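Local coordinates for protein Baccell_00875 (Bacteroides cellulosilyticus DSM 14838, PDB 5NO8) that probably acts as a polysaccharide lyase that removes L-rhamnose caps from glucuronic acid in complex arabinogalactan proteins, at residues Y462-Y475 and L498-E511. Residues are numbered along the deposited sequence; the frame is centred on the assembly and turned at random.
Sequences YKVTGDKQFVTDGY and LGLQSLKEAGMKKE
Two helical hairpins of the mainly helical C-terminal part, consistent with the alpha/alpha toroid of many polysaccharide lyases, helices 448-465 and 469-485 with helices 496-505 and 509-529, meet at their turns, where Val471 and Ala506 pack against each other. The axes of the helix segments 469-475 and 498-505 approach to 9.9 Å at 139°. Val471 forks into the seam: CG1, anti to the backbone N (chi1 -178°), comes within 3.5 Å of Leu503 CD2 and also touches Met508 SD, whereas CG2 meets Ala506 CB and lies over the rim of one face of the Tyr462 ring. That ring leans on the last turn of helix 496-505, its CZ 4.1 Å from Ala506 CB and its edge near Glu505 OE1. Ser502, beside it, turns its OG back to Leu498 O (2.7 Å), which also receives Ser502 N from the opposite face of the carbonyl plane; this satisfies the buried hydroxyl within its own helix. Glu511 CB sits over the centre of the Tyr475 ring, 3.8 Å from the centroid, in a CH-pi contact, CG rests on the same ring, and Leu503 CD1 approaches obliquely; the phenol OH bonds to Asp514 on helix 509-529. An alanine at Tyr475 would remove the ring and is likely to leave Glu511 without its aromatic platform and Asp514 without this hydroxyl partner. At the turns, Gly507 ends helix 496-505 in a Schellman motif with positive phi, and the extended Met508 chain crosses Thr472 at about a right angle, CE 3.3 Å from Thr472 OG1. Beside it the extended Lys468 chain passes Ala506 CB with its CG, and its NZ makes a weak hydrogen bond of 3.2 Å to Ala506 O.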
loop_
_atom_site.group_PDB
_atom_site.type_symbol
_atom_site.label_atom_id
_atom_site.label_comp_id
_atom_site.label_asym_id
_atom_site.label_seq_id
_atom_site.Cartn_x
_atom_site.Cartn_y
_atom_site.Cartn_z
ATOM N N TYR A 462 -25.149 -17.201 -10.599
ATOM C CA TYR A 462 -25.846 -17.534 -11.845
ATOM C C TYR A 462 -24.945 -18.329 -12.775
ATOM O O TYR A 462 -25.371 -19.329 -13.348
ATOM C CB TYR A 462 -26.342 -16.275 -12.556
ATOM C CG TYR A 462 -26.836 -16.468 -13.979
ATOM C CD1 TYR A 462 -27.951 -17.279 -14.265
ATOM C CD2 TYR A 462 -26.222 -15.807 -15.030
ATOM C CE1 TYR A 462 -28.412 -17.417 -15.567
ATOM C CE2 TYR A 462 -26.669 -15.942 -16.329
ATOM C CZ TYR A 462 -27.767 -16.739 -16.595
ATOM O OH TYR A 462 -28.159 -16.842 -17.914
ATOM N N LYS A 463 -23.689 -17.897 -12.896
ATOM C CA LYS A 463 -22.710 -18.602 -13.747
ATOM C C LYS A 463 -22.444 -20.022 -13.242
ATOM O O LYS A 463 -22.189 -20.898 -14.040
ATOM C CB LYS A 463 -21.395 -17.808 -13.866
ATOM C CG LYS A 463 -21.553 -16.401 -14.435
ATOM C CD LYS A 463 -20.228 -15.654 -14.510
ATOM C CE LYS A 463 -19.437 -16.014 -15.750
ATOM N NZ LYS A 463 -18.158 -15.264 -15.807
ATOM N N VAL A 464 -22.515 -20.247 -11.938
ATOM C CA VAL A 464 -22.315 -21.575 -11.347
ATOM C C VAL A 464 -23.503 -22.494 -11.635
ATOM O O VAL A 464 -23.317 -23.665 -11.971
ATOM C CB VAL A 464 -22.117 -21.481 -9.817
ATOM C CG1 VAL A 464 -22.060 -22.851 -9.143
ATOM C CG2 VAL A 464 -20.839 -20.689 -9.500
ATOM N N THR A 465 -24.713 -21.954 -11.483
ATOM C CA THR A 465 -25.928 -22.766 -11.391
ATOM C C THR A 465 -26.850 -22.708 -12.593
ATOM O O THR A 465 -27.690 -23.582 -12.719
ATOM C CB THR A 465 -26.778 -22.334 -10.180
ATOM O OG1 THR A 465 -27.154 -20.959 -10.325
ATOM C CG2 THR A 465 -26.030 -22.532 -8.892
ATOM N N GLY A 466 -26.733 -21.682 -13.441
ATOM C CA GLY A 466 -27.732 -21.395 -14.480
ATOM C C GLY A 466 -29.098 -20.927 -13.946
ATOM O O GLY A 466 -30.030 -20.749 -14.731
ATOM N N ASP A 467 -29.208 -20.694 -12.633
ATOM C CA ASP A 467 -30.474 -20.351 -11.989
ATOM C C ASP A 467 -30.741 -18.852 -12.110
ATOM O O ASP A 467 -30.086 -18.031 -11.441
ATOM C CB ASP A 467 -30.464 -20.768 -10.522
ATOM C CG ASP A 467 -31.815 -20.564 -9.840
ATOM O OD1 ASP A 467 -32.693 -19.899 -10.409
ATOM O OD2 ASP A 467 -31.999 -21.055 -8.720
ATOM N N LYS A 468 -31.732 -18.502 -12.929
ATOM C CA LYS A 468 -32.039 -17.090 -13.198
ATOM C C LYS A 468 -32.446 -16.268 -11.974
ATOM O O LYS A 468 -32.311 -15.042 -12.003
ATOM C CB LYS A 468 -33.087 -16.941 -14.310
ATOM C CG LYS A 468 -32.563 -17.287 -15.694
ATOM C CD LYS A 468 -33.664 -17.177 -16.741
ATOM C CE LYS A 468 -33.137 -17.571 -18.101
ATOM N NZ LYS A 468 -34.144 -17.312 -19.155
ATOM N N GLN A 469 -32.896 -16.914 -10.906
ATOM C CA GLN A 469 -33.238 -16.218 -9.663
ATOM C C GLN A 469 -32.034 -15.474 -9.044
ATOM O O GLN A 469 -32.199 -14.431 -8.442
ATOM C CB GLN A 469 -33.844 -17.184 -8.631
ATOM C CG GLN A 469 -34.351 -16.548 -7.331
ATOM C CD GLN A 469 -35.494 -15.552 -7.555
ATOM O OE1 GLN A 469 -36.429 -15.834 -8.307
ATOM N NE2 GLN A 469 -35.425 -14.387 -6.893
ATOM N N PHE A 470 -30.828 -16.015 -9.201
ATOM C CA PHE A 470 -29.621 -15.281 -8.786
ATOM C C PHE A 470 -29.428 -13.929 -9.484
ATOM O O PHE A 470 -28.961 -12.969 -8.872
ATOM C CB PHE A 470 -28.375 -16.159 -8.986
ATOM C CG PHE A 470 -28.227 -17.219 -7.958
ATOM C CD1 PHE A 470 -28.011 -16.888 -6.646
ATOM C CD2 PHE A 470 -28.280 -18.563 -8.307
ATOM C CE1 PHE A 470 -27.864 -17.852 -5.679
ATOM C CE2 PHE A 470 -28.140 -19.532 -7.339
ATOM C CZ PHE A 470 -27.936 -19.174 -6.021
ATOM N N VAL A 471 -29.779 -13.851 -10.754
ATOM C CA VAL A 471 -29.649 -12.640 -11.515
ATOM C C VAL A 471 -30.688 -11.624 -11.006
ATOM O O VAL A 471 -30.403 -10.421 -10.896
ATOM C CB VAL A 471 -29.846 -12.892 -13.012
ATOM C CG1 VAL A 471 -29.661 -11.616 -13.815
ATOM C CG2 VAL A 471 -28.883 -13.982 -13.508
ATOM N N THR A 472 -31.896 -12.117 -10.719
ATOM C CA THR A 472 -32.936 -11.278 -10.107
ATOM C C THR A 472 -32.467 -10.718 -8.759
ATOM O O THR A 472 -32.573 -9.517 -8.523
ATOM C CB THR A 472 -34.271 -12.060 -9.966
ATOM O OG1 THR A 472 -34.743 -12.377 -11.277
ATOM C CG2 THR A 472 -35.329 -11.263 -9.197
ATOM N N ASP A 473 -31.916 -11.577 -7.907
ATOM C CA ASP A 473 -31.430 -11.163 -6.596
ATOM C C ASP A 473 -30.262 -10.179 -6.693
ATOM O O ASP A 473 -30.203 -9.218 -5.919
ATOM C CB ASP A 473 -31.038 -12.382 -5.734
ATOM C CG ASP A 473 -32.235 -13.279 -5.399
ATOM O OD1 ASP A 473 -33.390 -12.863 -5.627
ATOM O OD2 ASP A 473 -32.027 -14.410 -4.929
ATOM N N GLY A 474 -29.355 -10.404 -7.642
ATOM C CA GLY A 474 -28.271 -9.458 -7.907
ATOM C C GLY A 474 -28.803 -8.077 -8.286
ATOM O O GLY A 474 -28.434 -7.058 -7.688
ATOM N N TYR A 475 -29.686 -8.069 -9.274
ATOM C CA TYR A 475 -30.325 -6.851 -9.768
ATOM C C TYR A 475 -31.094 -6.091 -8.674
ATOM O O TYR A 475 -30.938 -4.873 -8.559
ATOM C CB TYR A 475 -31.239 -7.201 -10.947
ATOM C CG TYR A 475 -32.197 -6.108 -11.348
ATOM C CD1 TYR A 475 -31.764 -5.030 -12.114
ATOM C CD2 TYR A 475 -33.549 -6.171 -10.985
ATOM C CE1 TYR A 475 -32.647 -4.024 -12.499
ATOM C CE2 TYR A 475 -34.437 -5.169 -11.361
ATOM C CZ TYR A 475 -33.978 -4.112 -12.124
ATOM O OH TYR A 475 -34.838 -3.105 -12.482
ATOM N N LEU A 498 -20.306 -7.493 -15.085
ATOM C CA LEU A 498 -20.841 -8.765 -14.612
ATOM C C LEU A 498 -22.379 -8.710 -14.536
ATOM O O LEU A 498 -23.062 -9.605 -15.020
ATOM C CB LEU A 498 -20.270 -9.090 -13.242
ATOM C CG LEU A 498 -20.811 -10.317 -12.524
ATOM C CD1 LEU A 498 -20.575 -11.594 -13.324
ATOM C CD2 LEU A 498 -20.179 -10.401 -11.157
ATOM N N GLY A 499 -22.904 -7.669 -13.909
ATOM C CA GLY A 499 -24.351 -7.515 -13.762
ATOM C C GLY A 499 -25.067 -7.411 -15.103
ATOM O O GLY A 499 -26.045 -8.132 -15.345
ATOM N N LEU A 500 -24.605 -6.530 -15.965
ATOM C CA LEU A 500 -25.213 -6.381 -17.297
ATOM C C LEU A 500 -25.075 -7.617 -18.185
ATOM O O LEU A 500 -26.019 -7.957 -18.911
ATOM C CB LEU A 500 -24.647 -5.175 -18.039
ATOM C CG LEU A 500 -24.966 -3.806 -17.432
ATOM C CD1 LEU A 500 -24.327 -2.742 -18.292
ATOM C CD2 LEU A 500 -26.468 -3.588 -17.308
ATOM N N GLN A 501 -23.910 -8.269 -18.160
ATOM C CA GLN A 501 -23.743 -9.538 -18.883
ATOM C C GLN A 501 -24.719 -10.594 -18.386
ATOM O O GLN A 501 -25.314 -11.300 -19.186
ATOM C CB GLN A 501 -22.300 -10.063 -18.784
ATOM C CG GLN A 501 -21.989 -11.287 -19.645
ATOM C CD GLN A 501 -22.073 -11.027 -21.150
ATOM O OE1 GLN A 501 -21.826 -9.914 -21.631
ATOM N NE2 GLN A 501 -22.419 -12.067 -21.900
ATOM N N SER A 502 -24.886 -10.695 -17.075
ATOM C CA SER A 502 -25.775 -11.686 -16.485
ATOM C C SER A 502 -27.254 -11.433 -16.890
ATOM O O SER A 502 -27.988 -12.373 -17.213
ATOM C CB SER A 502 -25.620 -11.681 -14.970
ATOM O OG SER A 502 -24.278 -12.000 -14.630
ATOM N N LEU A 503 -27.657 -10.165 -16.869
ATOM C CA LEU A 503 -28.978 -9.756 -17.376
ATOM C C LEU A 503 -29.163 -10.030 -18.870
ATOM O O LEU A 503 -30.213 -10.519 -19.252
ATOM C CB LEU A 503 -29.243 -8.282 -17.058
ATOM C CG LEU A 503 -29.453 -8.001 -15.570
ATOM C CD1 LEU A 503 -29.338 -6.516 -15.253
ATOM C CD2 LEU A 503 -30.781 -8.537 -15.047
ATOM N N LYS A 504 -28.163 -9.731 -19.701
ATOM C CA LYS A 504 -28.218 -10.051 -21.134
ATOM C C LYS A 504 -28.360 -11.562 -21.349
ATOM O O LYS A 504 -29.256 -11.991 -22.084
ATOM C CB LYS A 504 -27.007 -9.502 -21.901
ATOM N N GLU A 505 -27.533 -12.355 -20.655
ATOM C CA GLU A 505 -27.546 -13.825 -20.779
ATOM C C GLU A 505 -28.823 -14.473 -20.254
ATOM O O GLU A 505 -29.270 -15.479 -20.795
ATOM C CB GLU A 505 -26.347 -14.463 -20.056
ATOM C CG GLU A 505 -25.013 -14.244 -20.756
ATOM C CD GLU A 505 -23.788 -14.685 -19.933
ATOM O OE1 GLU A 505 -23.907 -15.035 -18.725
ATOM O OE2 GLU A 505 -22.678 -14.666 -20.520
ATOM N N ALA A 506 -29.386 -13.916 -19.188
ATOM C CA ALA A 506 -30.633 -14.408 -18.639
ATOM C C ALA A 506 -31.853 -13.936 -19.446
ATOM O O ALA A 506 -32.970 -14.336 -19.132
ATOM C CB ALA A 506 -30.780 -13.995 -17.187
ATOM N N GLY A 507 -31.644 -13.078 -20.446
ATOM C CA GLY A 507 -32.727 -12.581 -21.289
ATOM C C GLY A 507 -33.621 -11.543 -20.630
ATOM O O GLY A 507 -34.692 -11.256 -21.150
ATOM N N MET A 508 -33.186 -10.961 -19.512
ATOM C CA MET A 508 -34.012 -10.019 -18.742
ATOM C C MET A 508 -33.811 -8.608 -19.288
ATOM O O MET A 508 -33.054 -7.801 -18.727
ATOM C CB MET A 508 -33.661 -10.101 -17.263
ATOM C CG MET A 508 -34.035 -11.419 -16.634
ATOM S SD MET A 508 -33.247 -11.597 -15.028
ATOM C CE MET A 508 -34.056 -13.070 -14.399
ATOM N N LYS A 509 -34.503 -8.330 -20.391
ATOM C CA LYS A 509 -34.320 -7.118 -21.200
ATOM C C LYS A 509 -34.698 -5.826 -20.482
ATOM O O LYS A 509 -33.942 -4.863 -20.558
ATOM C CB LYS A 509 -35.114 -7.211 -22.515
ATOM C CG LYS A 509 -34.487 -8.120 -23.567
ATOM C CD LYS A 509 -33.600 -7.346 -24.541
ATOM C CE LYS A 509 -34.407 -6.639 -25.631
ATOM N NZ LYS A 509 -34.860 -7.574 -26.702
ATOM N N LYS A 510 -35.858 -5.808 -19.818
ATOM C CA LYS A 510 -36.324 -4.616 -19.084
ATOM C C LYS A 510 -35.385 -4.264 -17.925
ATOM O O LYS A 510 -35.095 -3.088 -17.678
ATOM C CB LYS A 510 -37.737 -4.809 -18.536
ATOM N N GLU A 511 -34.917 -5.296 -17.227
ATOM C CA GLU A 511 -34.023 -5.112 -16.078
ATOM C C GLU A 511 -32.639 -4.663 -16.545
ATOM O O GLU A 511 -32.022 -3.820 -15.890
ATOM C CB GLU A 511 -33.928 -6.363 -15.216
ATOM C CG GLU A 511 -35.217 -6.732 -14.493
ATOM C CD GLU A 511 -36.175 -7.564 -15.334
ATOM O OE1 GLU A 511 -35.990 -7.699 -16.574
ATOM O OE2 GLU A 511 -37.126 -8.076 -14.734
#